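Local structure of adenylate cyclase-like protein (Chlamydia trachomatis, 4QO6) at residues G105-T109 / F160-E164; T109-A113 / I136-V140. The protein serves as a structural component of the inner membrane ring of the type III secretion system, this chain being part of its periplasmic region. Residues are numbered along the deposited sequence.

Contact 1 of 2, residues G105-T109 / F160-E164; sequences GYLKT and FTNGE
The end of strand 100-107 in the periplasmic PD2 domain meets the hairpin turn between strands 157-161 and 164-172 of the following BON domain. Tyr-106 and Leu-107 are extended; Thr-161 to Glu-164 form a type I' turn, closed by two backbone hydrogen bonds, Thr-161 N to Glu-164 O and Glu-164 N to Thr-161 O, both 3.0 Å. Tyr-106 faces Asn-162 (CA-CA 6.0 Å). The m rotamer of Tyr-106 (chi2 -80°) lays its ring against the turn: Asn-162 CA makes a CH-pi contact 4.0 Å from the centroid, 22° off the normal. Asn-162 (t) directs CB away, yet OD1 lies 3.5 Å from Tyr-106 CD2. Tyr-106 OH lies 3.3 Å from Gly-163 CA, where a CB would clash. Phe-160 (t) meets Tyr-106 edge-first, its CZ 4.0 Å from Tyr-106 CE1. Lys-108, chi1 t and chi2 94°, brings NZ to 3.7 Å from Thr-161 CG2. With 220 Å² buried, the domains meet here chiefly through van der Waals and CH-pi packing; Tyr-106 OH hydrogen-bonds elsewhere, to Gly-191 O.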
loop_
_atom_site.group_PDB
_atom_site.type_symbol
_atom_site.label_atom_id
_atom_site.label_comp_id
_atom_site.label_asym_id
_atom_site.label_seq_id
_atom_site.Cartn_x
_atom_site.Cartn_y
_atom_site.Cartn_z
ATOM N N GLY A 105 1.680 -2.051 3.226
ATOM C CA GLY A 105 2.690 -2.235 4.283
ATOM C C GLY A 105 3.815 -3.172 3.835
ATOM O O GLY A 105 3.916 -3.488 2.652
ATOM N N TYR A 106 4.623 -3.649 4.793
ATOM C CA TYR A 106 5.780 -4.526 4.560
ATOM C C TYR A 106 5.595 -5.865 5.235
ATOM O O TYR A 106 5.066 -5.897 6.299
ATOM C CB TYR A 106 7.073 -3.877 5.149
ATOM C CG TYR A 106 7.418 -2.603 4.456
ATOM C CD1 TYR A 106 8.058 -2.622 3.232
ATOM C CD2 TYR A 106 7.042 -1.375 4.988
ATOM C CE1 TYR A 106 8.321 -1.444 2.552
ATOM C CE2 TYR A 106 7.328 -0.199 4.326
ATOM C CZ TYR A 106 7.971 -0.241 3.122
ATOM O OH TYR A 106 8.239 0.933 2.462
ATOM N N LEU A 107 6.015 -6.946 4.602
ATOM C CA LEU A 107 6.184 -8.268 5.229
ATOM C C LEU A 107 7.629 -8.667 4.935
ATOM O O LEU A 107 8.270 -8.091 4.054
ATOM C CB LEU A 107 5.219 -9.354 4.660
ATOM C CG LEU A 107 3.731 -9.111 4.977
ATOM C CD1 LEU A 107 2.764 -9.984 4.217
ATOM C CD2 LEU A 107 3.505 -9.268 6.467
ATOM N N LYS A 108 8.126 -9.645 5.681
ATOM C CA LYS A 108 9.535 -9.991 5.677
ATOM C C LYS A 108 9.797 -10.882 4.503
ATOM O O LYS A 108 10.704 -10.605 3.763
ATOM C CB LYS A 108 9.932 -10.687 6.979
ATOM C CG LYS A 108 11.417 -10.957 7.132
ATOM C CD LYS A 108 12.130 -9.844 7.891
ATOM C CE LYS A 108 13.651 -9.979 7.783
ATOM N NZ LYS A 108 14.362 -8.716 8.145
ATOM N N THR A 109 8.971 -11.917 4.315
ATOM C CA THR A 109 9.192 -12.948 3.293
ATOM C C THR A 109 7.945 -13.328 2.502
ATOM O O THR A 109 6.839 -12.994 2.915
ATOM C CB THR A 109 9.675 -14.259 3.966
ATOM O OG1 THR A 109 8.746 -14.641 4.998
ATOM C CG2 THR A 109 11.069 -14.072 4.554
ATOM N N PHE A 160 17.402 -4.647 4.409
ATOM C CA PHE A 160 16.172 -3.890 4.141
ATOM C C PHE A 160 15.028 -4.280 5.073
ATOM O O PHE A 160 14.616 -5.446 5.102
ATOM C CB PHE A 160 15.706 -4.078 2.718
ATOM C CG PHE A 160 14.504 -3.269 2.397
ATOM C CD1 PHE A 160 14.623 -1.900 2.183
ATOM C CD2 PHE A 160 13.236 -3.860 2.348
ATOM C CE1 PHE A 160 13.516 -1.140 1.929
ATOM C CE2 PHE A 160 12.123 -3.089 2.069
ATOM C CZ PHE A 160 12.272 -1.724 1.854
ATOM N N THR A 161 14.557 -3.328 5.863
ATOM C CA THR A 161 13.373 -3.549 6.702
ATOM C C THR A 161 12.576 -2.249 6.821
ATOM O O THR A 161 13.152 -1.201 7.065
ATOM C CB THR A 161 13.674 -4.059 8.143
ATOM O OG1 THR A 161 13.964 -2.959 8.982
ATOM C CG2 THR A 161 14.855 -5.032 8.214
ATOM N N ASN A 162 11.264 -2.356 6.581
ATOM C CA ASN A 162 10.305 -1.328 6.838
ATOM C C ASN A 162 10.578 -0.057 6.075
ATOM O O ASN A 162 10.402 1.034 6.623
ATOM C CB ASN A 162 10.186 -1.042 8.325
ATOM C CG ASN A 162 8.798 -0.532 8.696
ATOM O OD1 ASN A 162 7.772 -1.172 8.387
ATOM N ND2 ASN A 162 8.746 0.638 9.320
ATOM N N GLY A 163 10.977 -0.200 4.801
ATOM C CA GLY A 163 11.197 0.944 3.891
ATOM C C GLY A 163 12.606 1.511 4.016
ATOM O O GLY A 163 12.965 2.485 3.312
ATOM N N GLU A 164 13.388 0.918 4.928
ATOM C CA GLU A 164 14.756 1.387 5.206
ATOM C C GLU A 164 15.861 0.415 4.735
ATOM O O GLU A 164 15.948 -0.762 5.166
ATOM C CB GLU A 164 14.911 1.701 6.702
ATOM C CG GLU A 164 16.168 2.496 6.994
ATOM C CD GLU A 164 16.380 2.764 8.465
ATOM O OE1 GLU A 164 16.879 1.866 9.211
ATOM O OE2 GLU A 164 16.050 3.894 8.852
#

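Contact 2 of 2, residues T109-A113 / I136-V140; sequences TEEQA and IESQV
Two helix starts come together here. Thr-109, extended at phi/psi -136/168°, is the N-cap of helix 110-123, and Ile-136, at -95/118°, is the N-cap of helix 137-150; the residues that follow in each segment are helical. Ala-113 N hydrogen-bonds to Thr-109 O at 3.1 Å and Val-140 N to Ile-136 O at 3.2 Å, opening the two helices. The backbones come closest at Thr-109 and Ser-138, with CA atoms 5.4 Å apart. Thr-109 directs its CB away from the other segment, and its p rotamer brings OG1 3.5 Å from Gln-112 N in a weak capping bond. Ile-136 covers the backbone instead, its CG2 3.4 Å from Thr-109 C and 3.6 Å from Glu-110 N. Ile-136, m at both chi angles, also places CD1 3.6 Å from Ala-113 CB, so one side chain fits against the first turn of the partner helix. Ser-138 (chi1 p) directs its CB toward segment 109-113, OG 4.0 Å from Thr-109 CA. On the exposed side, Glu-110 and Gln-139, both m at chi1, meet in a hydrogen bond from Gln-139 NE2 to Glu-110 OE2, 3.1 Å long with an angle of 163° at the hydrogen; 253 Å² is buried in all. The contact lies at one end of a beta-alpha-beta crossover: strand 100-107 leads into helix 110-123, and parallel strand 130-136 returns beside strand 100-107 and passes directly into helix 137-150, which packs against strand 157-161.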
loop_
_atom_site.group_PDB
_atom_site.type_symbol
_atom_site.label_atom_id
_atom_site.label_comp_id
_atom_site.label_asym_id
_atom_site.label_seq_id
_atom_site.Cartn_x
_atom_site.Cartn_y
_atom_site.Cartn_z
ATOM N N THR A 109 8.971 -11.917 4.315
ATOM C CA THR A 109 9.192 -12.948 3.293
ATOM C C THR A 109 7.945 -13.328 2.502
ATOM O O THR A 109 6.839 -12.994 2.915
ATOM C CB THR A 109 9.675 -14.259 3.966
ATOM O OG1 THR A 109 8.746 -14.641 4.998
ATOM C CG2 THR A 109 11.069 -14.072 4.554
ATOM N N GLU A 110 8.122 -14.077 1.409
ATOM C CA GLU A 110 6.991 -14.638 0.624
ATOM C C GLU A 110 6.082 -15.583 1.421
ATOM O O GLU A 110 4.918 -15.798 1.050
ATOM C CB GLU A 110 7.464 -15.415 -0.625
ATOM C CG GLU A 110 7.986 -14.573 -1.772
ATOM C CD GLU A 110 9.474 -14.793 -2.072
ATOM O OE1 GLU A 110 10.011 -15.912 -1.840
ATOM O OE2 GLU A 110 10.119 -13.841 -2.569
ATOM N N GLU A 111 6.638 -16.186 2.476
ATOM C CA GLU A 111 5.891 -17.112 3.324
ATOM C C GLU A 111 4.873 -16.338 4.182
ATOM O O GLU A 111 3.721 -16.743 4.311
ATOM C CB GLU A 111 6.840 -17.932 4.195
ATOM C CG GLU A 111 7.709 -18.931 3.411
ATOM C CD GLU A 111 9.099 -18.395 3.016
ATOM O OE1 GLU A 111 9.937 -18.160 3.917
ATOM O OE2 GLU A 111 9.373 -18.221 1.803
ATOM N N GLN A 112 5.312 -15.226 4.758
ATOM C CA GLN A 112 4.405 -14.294 5.420
ATOM C C GLN A 112 3.354 -13.699 4.468
ATOM O O GLN A 112 2.205 -13.481 4.869
ATOM C CB GLN A 112 5.168 -13.164 6.044
ATOM C CG GLN A 112 6.060 -13.557 7.185
ATOM C CD GLN A 112 6.325 -12.349 8.049
ATOM O OE1 GLN A 112 7.197 -11.545 7.745
ATOM N NE2 GLN A 112 5.531 -12.187 9.114
ATOM N N ALA A 113 3.745 -13.452 3.230
ATOM C CA ALA A 113 2.775 -13.057 2.201
ATOM C C ALA A 113 1.696 -14.103 1.972
ATOM O O ALA A 113 0.527 -13.759 1.816
ATOM C CB ALA A 113 3.461 -12.715 0.882
ATOM N N ILE A 136 7.245 -7.023 -0.211
ATOM C CA ILE A 136 7.980 -8.157 0.443
ATOM C C ILE A 136 9.476 -7.804 0.611
ATOM O O ILE A 136 10.175 -7.573 -0.364
ATOM C CB ILE A 136 7.858 -9.490 -0.338
ATOM C CG1 ILE A 136 6.391 -9.824 -0.673
ATOM C CG2 ILE A 136 8.494 -10.642 0.438
ATOM C CD1 ILE A 136 5.457 -9.772 0.519
ATOM N N GLU A 137 9.956 -7.750 1.837
ATOM C CA GLU A 137 11.347 -7.338 2.094
ATOM C C GLU A 137 12.411 -8.206 1.406
ATOM O O GLU A 137 13.298 -7.682 0.762
ATOM C CB GLU A 137 11.621 -7.204 3.598
ATOM C CG GLU A 137 11.039 -5.917 4.187
ATOM C CD GLU A 137 10.913 -5.921 5.710
ATOM O OE1 GLU A 137 11.330 -6.910 6.373
ATOM O OE2 GLU A 137 10.411 -4.901 6.250
ATOM N N SER A 138 12.280 -9.525 1.480
ATOM C CA SER A 138 13.178 -10.418 0.759
ATOM C C SER A 138 13.243 -10.079 -0.741
ATOM O O SER A 138 14.296 -10.185 -1.339
ATOM C CB SER A 138 12.798 -11.893 0.967
ATOM O OG SER A 138 11.636 -12.247 0.235
ATOM N N GLN A 139 12.147 -9.639 -1.349
ATOM C CA GLN A 139 12.180 -9.266 -2.775
ATOM C C GLN A 139 12.918 -7.958 -3.056
ATOM O O GLN A 139 13.627 -7.828 -4.064
ATOM C CB GLN A 139 10.767 -9.221 -3.376
ATOM C CG GLN A 139 10.199 -10.613 -3.579
ATOM C CD GLN A 139 8.687 -10.647 -3.845
ATOM O OE1 GLN A 139 8.064 -9.631 -4.201
ATOM N NE2 GLN A 139 8.087 -11.834 -3.663
ATOM N N VAL A 140 12.758 -6.986 -2.180
ATOM C CA VAL A 140 13.359 -5.672 -2.392
ATOM C C VAL A 140 14.862 -5.780 -2.236
ATOM O O VAL A 140 15.601 -5.053 -2.878
ATOM C CB VAL A 140 12.866 -4.652 -1.378
ATOM C CG1 VAL A 140 13.537 -3.299 -1.608
ATOM C CG2 VAL A 140 11.353 -4.507 -1.508
#

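How the contacts relate
Both contacts lie at the junction of the PD2 and BON domains, with centres 8 Å apart; their segments share Thr-109, which touches the partner segment in contact 2 only. Contact 1 is partly buried and joins a strand end to a hairpin turn by aromatic packing; contact 2 is at the surface, joins two helix starts, and adds a side-chain hydrogen bond to its apolar patch. Glu-137 connects them: its backbone N lies 2.8 Å from Leu-107 O and its OE2 2.7 Å from Asn-162 N, both probable hydrogen bonds, while Lys-108 CD packs 3.4 Å from Glu-137 OE1. A buried acid from segment 136-140 thus reaches both segments of contact 1.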